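Local coordinates for protein alpha-fucosidase (Bifidobacterium bifidum, PDB 2EAB) that probably hydrolyses terminal alpha-1,2-linked L-fucose from glycans, this chain being the calcium-binding catalytic region of a longer protein of glycoside hydrolase family 95, at residues Thr799-Ala804 / Ala847-Thr852; Gly821-Gly826 / Val837-Asn842; Tyr859-Gly864 / Thr890-Thr895; Thr866-Lys871 / Leu882-Thr887. All coordinates share one frame; numbering follows the deposited sequence.

Contact 1: residues Thr799-Ala804 / Ala847-Thr852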
loop_
_atom_site.group_PDB
_atom_site.type_symbol
_atom_site.label_atom_id
_atom_site.label_comp_id
_atom_site.label_asym_id
_atom_site.label_seq_id
_atom_site.Cartn_x
_atom_site.Cartn_y
_atom_site.Cartn_z
ATOM N N THR A 799 10.788 -21.420 -1.619
ATOM C CA THR A 799 9.381 -21.354 -1.975
ATOM C C THR A 799 8.598 -22.272 -1.050
ATOM O O THR A 799 8.830 -23.482 -1.042
ATOM C CB THR A 799 9.183 -21.804 -3.433
ATOM O OG1 THR A 799 10.045 -21.049 -4.289
ATOM C CG2 THR A 799 7.739 -21.640 -3.881
ATOM N N ASN A 800 7.672 -21.702 -0.281
ATOM C CA ASN A 800 6.910 -22.452 0.709
ATOM C C ASN A 800 5.443 -22.514 0.313
ATOM O O ASN A 800 4.718 -21.517 0.402
ATOM C CB ASN A 800 7.095 -21.830 2.097
ATOM C CG ASN A 800 6.497 -22.666 3.207
ATOM O OD1 ASN A 800 5.801 -23.656 2.955
ATOM N ND2 ASN A 800 6.759 -22.267 4.449
ATOM N N ILE A 801 5.030 -23.695 -0.143
ATOM C CA ILE A 801 3.688 -23.945 -0.643
ATOM C C ILE A 801 2.719 -24.243 0.502
ATOM O O ILE A 801 2.955 -25.137 1.320
ATOM C CB ILE A 801 3.700 -25.139 -1.638
ATOM C CG1 ILE A 801 4.679 -24.894 -2.797
ATOM C CG2 ILE A 801 2.295 -25.481 -2.127
ATOM C CD1 ILE A 801 4.371 -23.679 -3.668
ATOM N N LEU A 802 1.621 -23.486 0.531
ATOM C CA LEU A 802 0.536 -23.657 1.507
ATOM C C LEU A 802 1.024 -23.657 2.962
ATOM O O LEU A 802 0.771 -24.601 3.709
ATOM C CB LEU A 802 -0.295 -24.908 1.181
ATOM C CG LEU A 802 -0.975 -24.894 -0.191
ATOM C CD1 LEU A 802 -1.607 -26.244 -0.487
ATOM C CD2 LEU A 802 -2.012 -23.775 -0.310
ATOM N N PRO A 803 1.743 -22.593 3.365
ATOM C CA PRO A 803 2.323 -22.519 4.708
ATOM C C PRO A 803 1.322 -22.276 5.841
ATOM O O PRO A 803 1.628 -22.567 6.991
ATOM C CB PRO A 803 3.280 -21.332 4.600
ATOM C CG PRO A 803 2.641 -20.460 3.566
ATOM C CD PRO A 803 2.083 -21.408 2.557
ATOM N N ALA A 804 0.153 -21.730 5.526
ATOM C CA ALA A 804 -0.850 -21.431 6.549
ATOM C C ALA A 804 -2.245 -21.577 5.956
ATOM O O ALA A 804 -3.047 -20.639 5.932
ATOM C CB ALA A 804 -0.627 -20.040 7.149
ATOM N N ALA A 847 15.664 -23.845 -7.613
ATOM C CA ALA A 847 14.419 -24.056 -6.883
ATOM C C ALA A 847 14.667 -24.801 -5.579
ATOM O O ALA A 847 15.447 -25.752 -5.534
ATOM C CB ALA A 847 13.406 -24.791 -7.731
ATOM N N ALA A 848 14.005 -24.343 -4.521
ATOM C CA ALA A 848 14.027 -25.002 -3.224
ATOM C C ALA A 848 12.610 -24.871 -2.695
ATOM O O ALA A 848 12.154 -23.759 -2.399
ATOM C CB ALA A 848 15.038 -24.346 -2.295
ATOM N N VAL A 849 11.900 -25.996 -2.636
ATOM C CA VAL A 849 10.457 -25.984 -2.429
ATOM C C VAL A 849 10.051 -26.780 -1.192
ATOM O O VAL A 849 10.320 -27.986 -1.102
ATOM C CB VAL A 849 9.713 -26.534 -3.675
ATOM C CG1 VAL A 849 8.211 -26.431 -3.488
ATOM C CG2 VAL A 849 10.144 -25.789 -4.936
ATOM N N LYS A 850 9.413 -26.091 -0.244
ATOM C CA LYS A 850 8.752 -26.725 0.888
ATOM C C LYS A 850 7.286 -26.874 0.532
ATOM O O LYS A 850 6.692 -25.972 -0.068
ATOM C CB LYS A 850 8.881 -25.855 2.140
ATOM C CG LYS A 850 8.412 -26.533 3.422
ATOM C CD LYS A 850 8.584 -25.645 4.646
ATOM C CE LYS A 850 8.112 -26.363 5.900
ATOM N NZ LYS A 850 8.274 -25.518 7.119
ATOM N N ILE A 851 6.697 -28.009 0.896
ATOM C CA ILE A 851 5.257 -28.178 0.756
ATOM C C ILE A 851 4.725 -28.430 2.157
ATOM O O ILE A 851 4.802 -29.546 2.681
ATOM C CB ILE A 851 4.876 -29.298 -0.250
ATOM C CG1 ILE A 851 5.429 -28.963 -1.641
ATOM C CG2 ILE A 851 3.358 -29.468 -0.313
ATOM C CD1 ILE A 851 5.277 -30.070 -2.675
ATOM N N THR A 852 4.237 -27.369 2.787
ATOM C CA THR A 852 3.823 -27.459 4.180
ATOM C C THR A 852 2.600 -28.362 4.322
ATOM O O THR A 852 2.532 -29.193 5.230
ATOM C CB THR A 852 3.578 -26.063 4.768
ATOM O OG1 THR A 852 4.823 -25.361 4.815
ATOM C CG2 THR A 852 3.024 -26.146 6.173
HETATM O O HOH W 1 11.860 -22.294 -5.860
HETATM O O HOH W 2 6.035 -23.902 6.742
#
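Asn800 holds CG anti to its backbone N (chi1 -172°) and Thr852 holds OG1 anti to its carbonyl carbon (chi1 -66°), two rotations that bring amide and hydroxyl together across neighbouring strands. Thr852 OG1 donates to Asn800 OD1 over 2.7 Å, approaching in the carbonyl plane on a lone pair. Beside them Lys850 runs extended and parallel to the asparagine side chain, its CD 3.8 Å from Asn800 OD1. A water gathers the polar tips: it accepts from Asn800 ND2 and from Lys850 NZ and donates to Thr852 OG1, so the hydroxyl takes part as donor and acceptor at once. An alanine at Asn800 would probably leave the Thr852 hydroxyl without its acceptor and the water without one of its two donors. Strands 799-801 and 847-851 are the parallel pair of a mixed sheet in the C-terminal domain of the family 95 fold. As is regular in parallel pairing, Lys850 is bonded on both sides of its CA: Lys850 N gives to Thr799 O at 2.8 Å, while Ile801 N gives to Lys850 O. The face bearing Ile801, Val849 and Ile851 is largely apolar, with Thr799 at one end. The Ile801 side chain crosses that of Val849 obliquely, CG1 of Ile801 3.9 Å from CG1 of Val849, and Ile801 CB sits 4.2 Å from Ile851 CG1; branched aliphatic residues suit this side because it packs on strands 823-830 and 833-841. At one end of the pairing Thr852 N donates to Ile801 O. At the other a second water donates to Thr799 OG1 and accepts from Ala848 N.

Contact 2: residues Gly821-Gly826 / Val837-Asn842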
loop_
_atom_site.group_PDB
_atom_site.type_symbol
_atom_site.label_atom_id
_atom_site.label_comp_id
_atom_site.label_asym_id
_atom_site.label_seq_id
_atom_site.Cartn_x
_atom_site.Cartn_y
_atom_site.Cartn_z
ATOM N N GLY A 821 12.825 -14.726 -5.886
ATOM C CA GLY A 821 13.637 -15.434 -6.879
ATOM C C GLY A 821 13.004 -15.412 -8.258
ATOM O O GLY A 821 13.623 -15.829 -9.246
ATOM N N ASN A 822 11.772 -14.905 -8.319
ATOM C CA ASN A 822 10.992 -14.765 -9.548
ATOM C C ASN A 822 10.528 -16.107 -10.098
ATOM O O ASN A 822 10.953 -16.557 -11.177
ATOM C CB ASN A 822 11.712 -13.924 -10.612
ATOM C CG ASN A 822 10.752 -13.319 -11.611
ATOM O OD1 ASN A 822 9.574 -13.683 -11.656
ATOM N ND2 ASN A 822 11.240 -12.387 -12.412
ATOM N N PHE A 823 9.651 -16.735 -9.320
ATOM C CA PHE A 823 8.951 -17.939 -9.736
ATOM C C PHE A 823 7.461 -17.651 -9.698
ATOM O O PHE A 823 6.962 -17.088 -8.718
ATOM C CB PHE A 823 9.220 -19.101 -8.776
ATOM C CG PHE A 823 10.662 -19.495 -8.668
ATOM C CD1 PHE A 823 11.175 -20.523 -9.453
ATOM C CD2 PHE A 823 11.500 -18.867 -7.755
ATOM C CE1 PHE A 823 12.514 -20.903 -9.347
ATOM C CE2 PHE A 823 12.840 -19.236 -7.642
ATOM C CZ PHE A 823 13.345 -20.262 -8.439
ATOM N N THR A 824 6.740 -18.039 -10.743
ATOM C CA THR A 824 5.281 -17.961 -10.711
ATOM C C THR A 824 4.758 -19.285 -10.173
ATOM O O THR A 824 5.244 -20.355 -10.562
ATOM C CB THR A 824 4.704 -17.637 -12.098
ATOM O OG1 THR A 824 5.360 -16.470 -12.602
ATOM C CG2 THR A 824 3.199 -17.367 -12.019
ATOM N N VAL A 825 3.790 -19.208 -9.266
ATOM C CA VAL A 825 3.354 -20.359 -8.495
ATOM C C VAL A 825 1.857 -20.585 -8.640
ATOM O O VAL A 825 1.052 -19.670 -8.432
ATOM C CB VAL A 825 3.679 -20.184 -6.989
ATOM C CG1 VAL A 825 3.198 -21.384 -6.188
ATOM C CG2 VAL A 825 5.173 -19.958 -6.769
ATOM N N GLY A 826 1.499 -21.813 -9.000
ATOM C CA GLY A 826 0.123 -22.281 -8.928
ATOM C C GLY A 826 0.100 -23.516 -8.054
ATOM O O GLY A 826 1.059 -24.293 -8.052
ATOM N N VAL A 837 1.686 -28.711 -7.670
ATOM C CA VAL A 837 2.303 -27.393 -7.699
ATOM C C VAL A 837 2.833 -27.179 -9.108
ATOM O O VAL A 837 3.436 -28.087 -9.695
ATOM C CB VAL A 837 3.453 -27.259 -6.674
ATOM C CG1 VAL A 837 4.030 -25.848 -6.699
ATOM C CG2 VAL A 837 2.973 -27.606 -5.271
ATOM N N ARG A 838 2.577 -25.995 -9.655
ATOM C CA ARG A 838 3.161 -25.583 -10.922
ATOM C C ARG A 838 4.093 -24.414 -10.645
ATOM O O ARG A 838 3.657 -23.354 -10.182
ATOM C CB ARG A 838 2.071 -25.209 -11.928
ATOM C CG ARG A 838 1.178 -26.391 -12.305
ATOM C CD ARG A 838 0.155 -26.041 -13.381
ATOM N NE ARG A 838 0.778 -25.541 -14.608
ATOM C CZ ARG A 838 1.255 -26.301 -15.592
ATOM N NH1 ARG A 838 1.197 -27.627 -15.517
ATOM N NH2 ARG A 838 1.798 -25.727 -16.658
ATOM N N LEU A 839 5.380 -24.627 -10.903
ATOM C CA LEU A 839 6.409 -23.651 -10.588
ATOM C C LEU A 839 7.065 -23.188 -11.879
ATOM O O LEU A 839 7.805 -23.951 -12.510
ATOM C CB LEU A 839 7.447 -24.268 -9.643
ATOM C CG LEU A 839 8.515 -23.320 -9.098
ATOM C CD1 LEU A 839 7.959 -22.494 -7.940
ATOM C CD2 LEU A 839 9.752 -24.099 -8.663
ATOM N N THR A 840 6.777 -21.956 -12.283
ATOM C CA THR A 840 7.388 -21.401 -13.477
ATOM C C THR A 840 8.612 -20.604 -13.063
ATOM O O THR A 840 8.501 -19.606 -12.342
ATOM C CB THR A 840 6.419 -20.481 -14.238
ATOM O OG1 THR A 840 5.198 -21.182 -14.503
ATOM C CG2 THR A 840 7.043 -20.019 -15.548
ATOM N N SER A 841 9.787 -21.045 -13.497
ATOM C CA SER A 841 11.004 -20.310 -13.196
ATOM C C SER A 841 11.178 -19.199 -14.217
ATOM O O SER A 841 11.379 -19.463 -15.401
ATOM C CB SER A 841 12.214 -21.231 -13.239
ATOM O OG SER A 841 13.379 -20.495 -12.920
ATOM N N ASN A 842 11.087 -17.951 -13.767
ATOM C CA ASN A 842 11.188 -16.817 -14.685
ATOM C C ASN A 842 12.620 -16.326 -14.896
ATOM O O ASN A 842 12.911 -15.643 -15.889
ATOM C CB ASN A 842 10.277 -15.672 -14.239
ATOM C CG ASN A 842 8.831 -16.105 -14.098
ATOM O OD1 ASN A 842 8.180 -15.844 -13.079
ATOM N ND2 ASN A 842 8.323 -16.783 -15.113
HETATM O O HOH W 3 13.857 -17.973 -11.264
#
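Leu839 and Phe823 form the dense side of this contact. In Leu839 chi1 (-174°) sets CG anti to the backbone N, and chi2 (79°) then turns the methyls, with CD1 3.7 Å from Phe823 CB and 3.9 Å from Val825 CG2. Its CG and CD2 approach Phe823 CD1, while further along the ring Phe823 CE1 meets Ser841 OG at 3.7 Å. Large apolar groups fit here because this face is buried: Leu839 also reaches Ala847 and Val849, and Val825 reaches Ile801. The one polar side chain among them, Ser841, is satisfied by Thr886 OG1. A water over one face of the Phe823 ring, offset toward its rim, donates to Gly821 O, and its oxygen lies 3.1 Å from Ser841 OG. The other face of the strands is looser and more polar. Thr824 and Thr840 face each other as a hydrogen-bonded pair with their CB atoms 4.0 Å apart, and Thr840 OG1 turns to Thr891 on the next strand. Arg838 projects from this same side, and its long chain bends away, which suits an exposed position opposite Gly826. Between the faces the backbone ladder is regular; Thr840 N donates to Thr824 O at 2.8 Å, and Gly826 and Arg838 exchange a similar pair of bonds. Beyond the strands Asn842 N still bonds to Asn822 O, at 2.9 Å, and Asn822 ND2 is held by Ser522 O. Antiparallel strands 823-830 and 833-841 joined in this way make a beta hairpin, which begins at a G1 beta bulge where Asn822 and Phe823 face a single residue of strand 812-819.

Contact 3: residues Tyr859-Gly864 / Thr890-Thr895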
loop_
_atom_site.group_PDB
_atom_site.type_symbol
_atom_site.label_atom_id
_atom_site.label_comp_id
_atom_site.label_asym_id
_atom_site.label_seq_id
_atom_site.Cartn_x
_atom_site.Cartn_y
_atom_site.Cartn_z
ATOM N N TYR A 859 6.775 -35.922 -2.677
ATOM C CA TYR A 859 6.488 -35.443 -4.025
ATOM C C TYR A 859 7.670 -35.630 -4.967
ATOM O O TYR A 859 8.793 -35.890 -4.533
ATOM C CB TYR A 859 6.081 -33.959 -3.991
ATOM C CG TYR A 859 4.795 -33.672 -3.245
ATOM C CD1 TYR A 859 3.623 -33.346 -3.927
ATOM C CD2 TYR A 859 4.752 -33.719 -1.854
ATOM C CE1 TYR A 859 2.438 -33.074 -3.241
ATOM C CE2 TYR A 859 3.578 -33.457 -1.159
ATOM C CZ TYR A 859 2.426 -33.139 -1.855
ATOM O OH TYR A 859 1.267 -32.879 -1.160
ATOM N N GLU A 860 7.398 -35.482 -6.261
ATOM C CA GLU A 860 8.424 -35.555 -7.294
ATOM C C GLU A 860 8.207 -34.458 -8.331
ATOM O O GLU A 860 7.097 -33.932 -8.466
ATOM C CB GLU A 860 8.434 -36.935 -7.958
ATOM C CG GLU A 860 7.118 -37.317 -8.613
ATOM C CD GLU A 860 7.092 -38.745 -9.125
ATOM O OE1 GLU A 860 8.093 -39.475 -8.946
ATOM O OE2 GLU A 860 6.060 -39.135 -9.705
ATOM N N VAL A 861 9.272 -34.130 -9.057
ATOM C CA VAL A 861 9.288 -32.988 -9.969
ATOM C C VAL A 861 9.429 -33.447 -11.417
ATOM O O VAL A 861 10.272 -34.296 -11.735
ATOM C CB VAL A 861 10.445 -32.013 -9.625
ATOM C CG1 VAL A 861 10.375 -30.751 -10.488
ATOM C CG2 VAL A 861 10.425 -31.642 -8.145
ATOM N N LYS A 862 8.598 -32.882 -12.288
ATOM C CA LYS A 862 8.668 -33.157 -13.715
ATOM C C LYS A 862 8.689 -31.872 -14.535
ATOM O O LYS A 862 8.166 -30.835 -14.116
ATOM C CB LYS A 862 7.503 -34.048 -14.158
ATOM C CG LYS A 862 7.532 -35.457 -13.567
ATOM C CD LYS A 862 6.351 -36.287 -14.040
ATOM C CE LYS A 862 6.245 -37.594 -13.265
ATOM N NZ LYS A 862 5.092 -38.424 -13.722
ATOM N N ASN A 863 9.331 -31.951 -15.694
ATOM C CA ASN A 863 9.240 -30.931 -16.722
ATOM C C ASN A 863 8.459 -31.568 -17.863
ATOM O O ASN A 863 9.028 -32.275 -18.702
ATOM C CB ASN A 863 10.637 -30.484 -17.167
ATOM C CG ASN A 863 10.606 -29.528 -18.353
ATOM O OD1 ASN A 863 9.547 -29.050 -18.766
ATOM N ND2 ASN A 863 11.779 -29.247 -18.907
ATOM N N GLY A 864 7.150 -31.337 -17.871
ATOM C CA GLY A 864 6.250 -32.053 -18.771
ATOM C C GLY A 864 6.239 -33.526 -18.403
ATOM O O GLY A 864 5.849 -33.890 -17.292
ATOM N N THR A 890 10.767 -22.167 -18.087
ATOM C CA THR A 890 10.262 -23.528 -17.898
ATOM C C THR A 890 9.344 -23.636 -16.680
ATOM O O THR A 890 9.612 -23.040 -15.632
ATOM C CB THR A 890 11.427 -24.544 -17.806
ATOM O OG1 THR A 890 12.251 -24.428 -18.975
ATOM C CG2 THR A 890 10.913 -25.977 -17.715
ATOM N N THR A 891 8.250 -24.377 -16.843
ATOM C CA THR A 891 7.341 -24.696 -15.751
ATOM C C THR A 891 7.548 -26.138 -15.292
ATOM O O THR A 891 7.571 -27.078 -16.099
ATOM C CB THR A 891 5.863 -24.446 -16.143
ATOM O OG1 THR A 891 5.675 -23.053 -16.409
ATOM C CG2 THR A 891 4.916 -24.858 -15.025
ATOM N N TYR A 892 7.699 -26.290 -13.981
ATOM C CA TYR A 892 7.925 -27.581 -13.342
ATOM C C TYR A 892 6.673 -27.988 -12.599
ATOM O O TYR A 892 6.051 -27.168 -11.915
ATOM C CB TYR A 892 9.134 -27.494 -12.402
ATOM C CG TYR A 892 10.357 -27.056 -13.157
ATOM C CD1 TYR A 892 11.217 -27.995 -13.724
ATOM C CD2 TYR A 892 10.620 -25.704 -13.369
ATOM C CE1 TYR A 892 12.323 -27.598 -14.455
ATOM C CE2 TYR A 892 11.720 -25.298 -14.103
ATOM C CZ TYR A 892 12.569 -26.249 -14.639
ATOM O OH TYR A 892 13.655 -25.844 -15.370
ATOM N N THR A 893 6.290 -29.248 -12.759
ATOM C CA THR A 893 5.086 -29.759 -12.135
ATOM C C THR A 893 5.462 -30.719 -11.011
ATOM O O THR A 893 6.234 -31.664 -11.216
ATOM C CB THR A 893 4.162 -30.435 -13.173
ATOM O OG1 THR A 893 3.899 -29.520 -14.244
ATOM C CG2 THR A 893 2.844 -30.850 -12.546
ATOM N N ILE A 894 4.920 -30.457 -9.826
ATOM C CA ILE A 894 5.240 -31.220 -8.626
ATOM C C ILE A 894 3.992 -31.942 -8.146
ATOM O O ILE A 894 2.961 -31.315 -7.897
ATOM C CB ILE A 894 5.809 -30.310 -7.512
ATOM C CG1 ILE A 894 6.982 -29.478 -8.049
ATOM C CG2 ILE A 894 6.238 -31.140 -6.311
ATOM C CD1 ILE A 894 7.490 -28.414 -7.089
ATOM N N THR A 895 4.093 -33.267 -8.043
ATOM C CA THR A 895 2.952 -34.122 -7.717
ATOM C C THR A 895 3.360 -35.209 -6.726
ATOM O O THR A 895 4.542 -35.509 -6.590
ATOM C CB THR A 895 2.392 -34.806 -8.982
ATOM O OG1 THR A 895 3.469 -35.413 -9.705
ATOM C CG2 THR A 895 1.676 -33.799 -9.877
HETATM O O HOH W 4 3.600 -38.047 -9.363
HETATM O O HOH W 5 5.780 -29.212 -16.305
#
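Tyr859 meets Ile894 where strand 859-863 pairs antiparallel with strand 890-896 in a beta sheet of the C-terminal domain; the face bearing Val861 and Ile894 packs against a second sheet, as in a beta sandwich. Tyr859 starts at CB, which touches Ile894 CG2 at 3.7 Å. With CG anti to the carbonyl carbon (chi1 -64°), the ring begins beside the end of the facing strand: Tyr859 CG lies 3.8 Å from Thr895 O, CD1 only 3.4 Å from Thr895 C, and CE1 is already drawing off. The tip, OH, bonds to Ala834 O, so a long aromatic with a polar end suits a buried place that has a carbonyl to satisfy. An alanine at Tyr859 would probably leave that carbonyl without its hydroxyl and open a gap beside the Thr895 backbone and Ile851. Farther along, the Val861 and Ile894 side chains lie side by side, pointing the same way, with Val861 CG2 4.1 Å from Ile894 CG1, and Val861 CG1 meets Tyr892 CB at 4.0 Å. Glu860 with Thr895 and Lys862 with Thr893 are hydrogen-bonded pairs; Thr893 N to Lys862 O measures 2.8 Å. On their polar face a water donates to Glu860 OE2 and accepts from Thr895 OG1, 2.7 Å from each.

Contact 4: residues Thr866-Lys871 / Leu882-Thr887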
loop_
_atom_site.group_PDB
_atom_site.type_symbol
_atom_site.label_atom_id
_atom_site.label_comp_id
_atom_site.label_asym_id
_atom_site.label_seq_id
_atom_site.Cartn_x
_atom_site.Cartn_y
_atom_site.Cartn_z
ATOM N N THR A 866 9.115 -35.300 -18.652
ATOM C CA THR A 866 10.508 -35.584 -18.306
ATOM C C THR A 866 10.761 -35.435 -16.805
ATOM O O THR A 866 10.462 -34.392 -16.215
ATOM C CB THR A 866 11.480 -34.675 -19.101
ATOM O OG1 THR A 866 11.189 -34.768 -20.501
ATOM C CG2 THR A 866 12.931 -35.082 -18.867
ATOM N N ALA A 867 11.313 -36.482 -16.197
ATOM C CA ALA A 867 11.687 -36.452 -14.786
ATOM C C ALA A 867 12.816 -35.453 -14.555
ATOM O O ALA A 867 13.762 -35.374 -15.342
ATOM C CB ALA A 867 12.094 -37.841 -14.308
ATOM N N VAL A 868 12.694 -34.682 -13.480
ATOM C CA VAL A 868 13.691 -33.689 -13.113
ATOM C C VAL A 868 14.450 -34.196 -11.897
ATOM O O VAL A 868 13.839 -34.637 -10.924
ATOM C CB VAL A 868 13.023 -32.322 -12.806
ATOM C CG1 VAL A 868 14.001 -31.348 -12.160
ATOM C CG2 VAL A 868 12.433 -31.725 -14.075
ATOM N N ASN A 869 15.780 -34.149 -11.962
ATOM C CA ASN A 869 16.601 -34.477 -10.813
ATOM C C ASN A 869 16.300 -33.485 -9.698
ATOM O O ASN A 869 16.468 -32.274 -9.872
ATOM C CB ASN A 869 18.091 -34.448 -11.172
ATOM C CG ASN A 869 18.973 -34.929 -10.034
ATOM O OD1 ASN A 869 19.570 -34.128 -9.314
ATOM N ND2 ASN A 869 19.045 -36.242 -9.855
ATOM N N ALA A 870 15.807 -34.001 -8.576
ATOM C CA ALA A 870 15.498 -33.175 -7.412
ATOM C C ALA A 870 15.964 -33.858 -6.138
ATOM O O ALA A 870 15.549 -34.982 -5.829
ATOM C CB ALA A 870 14.010 -32.860 -7.342
ATOM N N LYS A 871 16.842 -33.171 -5.418
ATOM C CA LYS A 871 17.358 -33.648 -4.143
ATOM C C LYS A 871 16.376 -33.295 -3.037
ATOM O O LYS A 871 15.731 -32.244 -3.073
ATOM C CB LYS A 871 18.726 -33.020 -3.851
ATOM C CG LYS A 871 19.795 -33.286 -4.913
ATOM C CD LYS A 871 20.246 -34.741 -4.930
ATOM C CE LYS A 871 21.117 -35.025 -6.142
ATOM N NZ LYS A 871 21.420 -36.476 -6.276
ATOM N N LEU A 882 12.401 -29.925 -1.663
ATOM C CA LEU A 882 12.863 -30.415 -2.955
ATOM C C LEU A 882 13.746 -29.345 -3.572
ATOM O O LEU A 882 13.330 -28.189 -3.699
ATOM C CB LEU A 882 11.676 -30.682 -3.874
ATOM C CG LEU A 882 10.852 -31.930 -3.567
ATOM C CD1 LEU A 882 9.464 -31.816 -4.173
ATOM C CD2 LEU A 882 11.561 -33.185 -4.075
ATOM N N VAL A 883 14.963 -29.724 -3.943
ATOM C CA VAL A 883 15.934 -28.786 -4.489
ATOM C C VAL A 883 16.320 -29.222 -5.892
ATOM O O VAL A 883 16.770 -30.355 -6.095
ATOM C CB VAL A 883 17.197 -28.692 -3.594
ATOM C CG1 VAL A 883 18.217 -27.726 -4.189
ATOM C CG2 VAL A 883 16.821 -28.260 -2.180
ATOM N N PHE A 884 16.155 -28.327 -6.860
ATOM C CA PHE A 884 16.451 -28.653 -8.251
ATOM C C PHE A 884 16.853 -27.437 -9.061
ATOM O O PHE A 884 16.462 -26.309 -8.748
ATOM C CB PHE A 884 15.293 -29.418 -8.918
ATOM C CG PHE A 884 13.942 -28.742 -8.817
ATOM C CD1 PHE A 884 13.424 -28.032 -9.899
ATOM C CD2 PHE A 884 13.170 -28.853 -7.662
ATOM C CE1 PHE A 884 12.163 -27.429 -9.822
ATOM C CE2 PHE A 884 11.917 -28.246 -7.575
ATOM C CZ PHE A 884 11.411 -27.540 -8.656
ATOM N N ASP A 885 17.661 -27.674 -10.087
ATOM C CA ASP A 885 18.004 -26.641 -11.053
ATOM C C ASP A 885 16.784 -26.270 -11.867
ATOM O O ASP A 885 15.914 -27.100 -12.111
ATOM C CB ASP A 885 19.084 -27.138 -12.016
ATOM C CG ASP A 885 20.418 -27.382 -11.337
ATOM O OD1 ASP A 885 20.667 -26.836 -10.241
ATOM O OD2 ASP A 885 21.229 -28.132 -11.917
ATOM N N THR A 886 16.730 -25.014 -12.295
ATOM C CA THR A 886 15.702 -24.595 -13.235
ATOM C C THR A 886 16.305 -23.803 -14.383
ATOM O O THR A 886 17.457 -23.358 -14.326
ATOM C CB THR A 886 14.598 -23.726 -12.582
ATOM O OG1 THR A 886 15.110 -22.418 -12.309
ATOM C CG2 THR A 886 14.040 -24.357 -11.314
ATOM N N THR A 887 15.499 -23.636 -15.423
ATOM C CA THR A 887 15.848 -22.808 -16.562
ATOM C C THR A 887 14.732 -21.804 -16.784
ATOM O O THR A 887 13.552 -22.164 -16.750
ATOM C CB THR A 887 16.033 -23.650 -17.827
ATOM O OG1 THR A 887 14.826 -24.362 -18.116
ATOM C CG2 THR A 887 17.150 -24.634 -17.623
HETATM O O HOH W 6 18.231 -30.460 -10.824
#
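Phe884 CB is the centre of the first shell, touched by three successive residues of segment 866-871. Asn869 O lies 3.2 Å from Phe884 CB, and the CG1 methyl of Val868 and the CB methyl of Ala870 each stand 4.0 Å from that same carbon. The Val868 side chain crosses that of Phe884 at about a right angle. Small Ala870 suits this place, since its methyl must fit beside Phe884 CB and also meet Leu882 CD2, at 4.1 Å. Two backbone bonds fix the register just beyond: Lys871 N donates to Val883 O at 2.9 Å and Val883 N returns a bond to Lys871 O at 2.8 Å, a hydrogen-bonded antiparallel pair. On the Asn869 side of this pair a water bridges the backbones, donating to Asn869 O and accepting from Asp885 N. What positions Phe884 is its first torsion (chi1 54°), which sets CG between the backbone N and the carbonyl carbon; in the next shell its ring meets that of Tyr892 with the planes about 55° apart. Val849 and Val861 also touch Phe884, so a large apolar ring suits the filling between the sheets. Lys871 and Val883 point to the other side. Segment 866-871 passes from one sheet to the other: strand 866-867 is the outermost strand beside 859-863, and strand 871-874, which includes Lys871, is the outermost strand of the mixed sheet, next to 880-884, which in turn borders 847-851.

Two sheets of the C-terminal domain meet across these contacts. Contacts 1 and 4 share the mixed sheet, where Val849 N bonds to Leu882 O at 2.8 Å; contacts 2 and 3 share the antiparallel one, where Tyr892 N bonds to Leu839 O at 2.8 Å. Contact 4 reaches this second sheet too, Val868 N bonding to Val861 O at 3.0 Å. Between the sheets Ile801 CD1 touches Val825 CG1 at 3.6 Å and Leu839 CD2 touches Phe884 CZ at 3.8 Å. Contact 2 comes nearest the annotated sites: the Asn822 side chain is about 8 Å from that of Glu520, a calcium ligand whose ion is absent from this chain; contacts 3 and 4 lie away from these sites.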